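Local coordinates for CYTH domain-containing protein (Pyrococcus furiosus, PDB 1YEM) that is of unknown function but belongs to the CYTH family, whose adenylate cyclase and thiamine triphosphatase relatives bind triphosphates inside a barrel of antiparallel strands, at residues Q39-F44 with L51-G56. Sequence-based numbering, arbitrary orientation.
Sequences QEDVYF and LLRIRG
D41 and R55 lie side by side across a beta hairpin of the antiparallel CYTH barrel, as a non-hydrogen-bonded pair between strands 32-44 and 50-57. R55 meets the carboxylate side-on in a salt bridge of two nearly straight hydrogen bonds, R55 NE to D41 OD2 and R55 NH1 to D41 OD1, both 2.9 Å. Both oxygens are approached on their syn sides, with the two planes turned only 21° apart. The side-chain amide of Q39 stacks over one face of this guanidinium, its NE2 hydrogen-bonded to E37; over the opposite face lies NH1 of R53. R110 comes close to R55 and K108 makes a long, weak ion pair with D41, so the carboxylate probably offsets part of a dense positive cluster, consistent with the basic, phosphate-binding barrel interior of CYTH relatives. A leucine in place of R55 would probably leave D41 without its two-pronged partner and free its carboxylate to turn, with the long ion pair to R53 a poor substitute. Y43 and R53 run side by side, R53 CB making a CH-pi contact over the Y43 ring face, 3.9 Å from its centroid. On the other side of the sheet, I54 CG1 meets the edge of the F44 ring, and F88 and F95 of helix 88-97 cover this apolar side. Back on the charged side, R53 is bent at chi2 (145°) and chi3 (136°), and its NE donates to Y43 OH at 3.2 Å, the oxygen lying near the plane of the R53 guanidinium.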
ATOM      1  N   GLN B  39     -11.638 -13.625   1.900  1.00 38.86           N
ATOM      2  CA  GLN B  39     -11.150 -12.286   2.174  1.00 37.66           C
ATOM      3  C   GLN B  39     -11.154 -11.973   3.637  1.00 36.92           C
ATOM      4  O   GLN B  39     -12.060 -12.357   4.353  1.00 34.57           O
ATOM      5  CB  GLN B  39     -12.017 -11.240   1.466  1.00 35.68           C
ATOM      6  CG  GLN B  39     -12.150 -11.439  -0.035  1.00 34.55           C
ATOM      7  CD  GLN B  39     -13.237 -10.566  -0.637  1.00 34.03           C
ATOM      8  OE1 GLN B  39     -14.172 -10.180   0.041  1.00 35.06           O
ATOM      9  NE2 GLN B  39     -13.108 -10.250  -1.901  1.00 30.71           N
ATOM     10  N   GLU B  40     -10.123 -11.252   4.065  1.00 39.23           N
ATOM     11  CA  GLU B  40     -10.084 -10.639   5.375  1.00 41.02           C
ATOM     12  C   GLU B  40      -9.881  -9.150   5.160  1.00 38.64           C
ATOM     13  O   GLU B  40      -8.905  -8.733   4.534  1.00 38.73           O
ATOM     14  CB  GLU B  40      -8.955 -11.207   6.220  1.00 43.30           C
ATOM     15  CG  GLU B  40      -8.962 -10.646   7.639  1.00 49.59           C
ATOM     16  CD  GLU B  40      -7.738 -11.033   8.454  1.00 53.48           C
ATOM     17  OE1 GLU B  40      -7.544 -10.428   9.529  1.00 58.40           O
ATOM     18  OE2 GLU B  40      -6.976 -11.928   8.034  1.00 55.09           O
ATOM     19  N   ASP B  41     -10.811  -8.355   5.664  1.00 37.82           N
ATOM     20  CA  ASP B  41     -10.805  -6.927   5.434  1.00 37.08           C
ATOM     21  C   ASP B  41     -10.637  -6.235   6.748  1.00 38.34           C
ATOM     22  O   ASP B  41     -11.411  -6.481   7.658  1.00 39.33           O
ATOM     23  CB  ASP B  41     -12.120  -6.483   4.806  1.00 35.84           C
ATOM     24  CG  ASP B  41     -12.290  -6.982   3.402  1.00 35.58           C
ATOM     25  OD1 ASP B  41     -13.370  -6.753   2.850  1.00 35.98           O
ATOM     26  OD2 ASP B  41     -11.354  -7.597   2.842  1.00 35.71           O
ATOM     27  N   VAL B  42      -9.620  -5.371   6.840  1.00 37.75           N
ATOM     28  CA  VAL B  42      -9.396  -4.515   8.016  1.00 35.84           C
ATOM     29  C   VAL B  42      -9.731  -3.059   7.632  1.00 35.49           C
ATOM     30  O   VAL B  42      -9.130  -2.491   6.732  1.00 30.91           O
ATOM     31  CB  VAL B  42      -7.930  -4.622   8.510  1.00 36.59           C
ATOM     32  CG1 VAL B  42      -7.699  -3.779   9.779  1.00 37.37           C
ATOM     33  CG2 VAL B  42      -7.554  -6.067   8.767  1.00 35.54           C
ATOM     34  N   TYR B  43     -10.709  -2.475   8.310  1.00 38.30           N
ATOM     35  CA  TYR B  43     -11.112  -1.101   8.061  1.00 40.71           C
ATOM     36  C   TYR B  43     -10.504  -0.196   9.117  1.00 43.20           C
ATOM     37  O   TYR B  43     -10.470  -0.554  10.290  1.00 43.18           O
ATOM     38  CB  TYR B  43     -12.636  -0.968   8.115  1.00 42.38           C
ATOM     39  CG  TYR B  43     -13.322  -1.472   6.894  1.00 42.67           C
ATOM     40  CD1 TYR B  43     -13.636  -0.602   5.840  1.00 42.51           C
ATOM     41  CD2 TYR B  43     -13.666  -2.823   6.774  1.00 43.34           C
ATOM     42  CE1 TYR B  43     -14.277  -1.058   4.704  1.00 41.77           C
ATOM     43  CE2 TYR B  43     -14.317  -3.298   5.639  1.00 41.84           C
ATOM     44  CZ  TYR B  43     -14.613  -2.413   4.601  1.00 43.03           C
ATOM     45  OH  TYR B  43     -15.233  -2.875   3.456  1.00 43.52           O
ATOM     46  N   PHE B  44     -10.052   0.983   8.682  1.00 45.33           N
ATOM     47  CA  PHE B  44      -9.464   1.985   9.548  1.00 44.50           C
ATOM     48  C   PHE B  44     -10.390   3.167   9.643  1.00 46.14           C
ATOM     49  O   PHE B  44     -10.916   3.601   8.623  1.00 48.46           O
ATOM     50  CB  PHE B  44      -8.133   2.458   8.968  1.00 45.25           C
ATOM     51  CG  PHE B  44      -7.051   1.451   9.073  1.00 43.94           C
ATOM     52  CD1 PHE B  44      -6.373   1.281  10.256  1.00 44.42           C
ATOM     53  CD2 PHE B  44      -6.714   0.655   7.987  1.00 45.79           C
ATOM     54  CE1 PHE B  44      -5.362   0.333  10.372  1.00 45.15           C
ATOM     55  CE2 PHE B  44      -5.700  -0.299   8.093  1.00 45.56           C
ATOM     56  CZ  PHE B  44      -5.028  -0.458   9.292  1.00 45.07           C
ATOM     57  N   LEU B  51     -13.690   5.618   2.856  1.00 42.52           N
ATOM     58  CA  LEU B  51     -13.403   4.290   3.400  1.00 40.95           C
ATOM     59  C   LEU B  51     -11.960   3.939   3.113  1.00 40.80           C
ATOM     60  O   LEU B  51     -11.401   4.365   2.090  1.00 38.25           O
ATOM     61  CB  LEU B  51     -14.303   3.229   2.788  1.00 40.71           C
ATOM     62  CG  LEU B  51     -15.798   3.373   3.042  1.00 41.32           C
ATOM     63  CD1 LEU B  51     -16.573   2.499   2.076  1.00 40.75           C
ATOM     64  CD2 LEU B  51     -16.125   3.028   4.508  1.00 42.13           C
ATOM     65  N   LEU B  52     -11.365   3.165   4.021  1.00 38.88           N
ATOM     66  CA  LEU B  52      -9.982   2.755   3.908  1.00 39.81           C
ATOM     67  C   LEU B  52      -9.891   1.388   4.470  1.00 38.16           C
ATOM     68  O   LEU B  52     -10.264   1.183   5.610  1.00 35.99           O
ATOM     69  CB  LEU B  52      -9.059   3.699   4.714  1.00 40.70           C
ATOM     70  CG  LEU B  52      -7.560   3.328   4.761  1.00 40.85           C
ATOM     71  CD1 LEU B  52      -6.936   3.374   3.363  1.00 39.75           C
ATOM     72  CD2 LEU B  52      -6.809   4.249   5.716  1.00 41.13           C
ATOM     73  N   ARG B  53      -9.410   0.445   3.668  1.00 40.06           N
ATOM     74  CA  ARG B  53      -9.236  -0.927   4.133  1.00 40.37           C
ATOM     75  C   ARG B  53      -8.088  -1.653   3.461  1.00 35.27           C
ATOM     76  O   ARG B  53      -7.732  -1.375   2.303  1.00 33.81           O
ATOM     77  CB  ARG B  53     -10.527  -1.756   3.953  1.00 43.05           C
ATOM     78  CG  ARG B  53     -10.896  -2.077   2.522  1.00 45.04           C
ATOM     79  CD  ARG B  53     -11.534  -3.442   2.382  1.00 45.51           C
ATOM     80  NE  ARG B  53     -12.689  -3.360   1.495  1.00 48.86           N
ATOM     81  CZ  ARG B  53     -12.642  -3.317   0.166  1.00 48.57           C
ATOM     82  NH1 ARG B  53     -11.497  -3.394  -0.491  1.00 51.40           N
ATOM     83  NH2 ARG B  53     -13.761  -3.224  -0.510  1.00 49.42           N
ATOM     84  N   ILE B  54      -7.518  -2.586   4.216  1.00 34.52           N
ATOM     85  CA  ILE B  54      -6.527  -3.517   3.712  1.00 36.25           C
ATOM     86  C   ILE B  54      -7.231  -4.862   3.598  1.00 34.35           C
ATOM     87  O   ILE B  54      -7.862  -5.315   4.547  1.00 34.80           O
ATOM     88  CB  ILE B  54      -5.301  -3.651   4.666  1.00 36.18           C
ATOM     89  CG1 ILE B  54      -4.721  -2.263   5.021  1.00 38.75           C
ATOM     90  CG2 ILE B  54      -4.227  -4.527   4.052  1.00 35.09           C
ATOM     91  CD1 ILE B  54      -4.470  -1.355   3.848  1.00 39.71           C
ATOM     92  N   ARG B  55      -7.128  -5.480   2.436  1.00 31.11           N
ATOM     93  CA  ARG B  55      -7.753  -6.760   2.198  1.00 33.69           C
ATOM     94  C   ARG B  55      -6.682  -7.778   1.972  1.00 33.08           C
ATOM     95  O   ARG B  55      -5.801  -7.554   1.154  1.00 32.40           O
ATOM     96  CB  ARG B  55      -8.683  -6.710   0.948  1.00 32.32           C
ATOM     97  CG  ARG B  55      -9.157  -8.117   0.426  1.00 31.71           C
ATOM     98  CD  ARG B  55     -10.274  -8.003  -0.647  1.00 29.74           C
ATOM     99  NE  ARG B  55     -11.491  -7.467  -0.058  1.00 28.64           N
ATOM    100  CZ  ARG B  55     -12.527  -6.970  -0.730  1.00 26.57           C
ATOM    101  NH1 ARG B  55     -13.568  -6.475  -0.058  1.00 26.01           N
ATOM    102  NH2 ARG B  55     -12.549  -6.966  -2.038  1.00 23.27           N
ATOM    103  N   GLY B  56      -6.786  -8.912   2.665  1.00 32.84           N
ATOM    104  CA  GLY B  56      -5.981 -10.090   2.343  1.00 33.43           C
ATOM    105  C   GLY B  56      -6.849 -11.192   1.759  1.00 33.53           C
ATOM    106  O   GLY B  56      -7.942 -11.415   2.223  1.00 34.22           O
TER
HETATM  107  O   HOH W   1     -12.887   2.829   6.582  1.00 35.19           O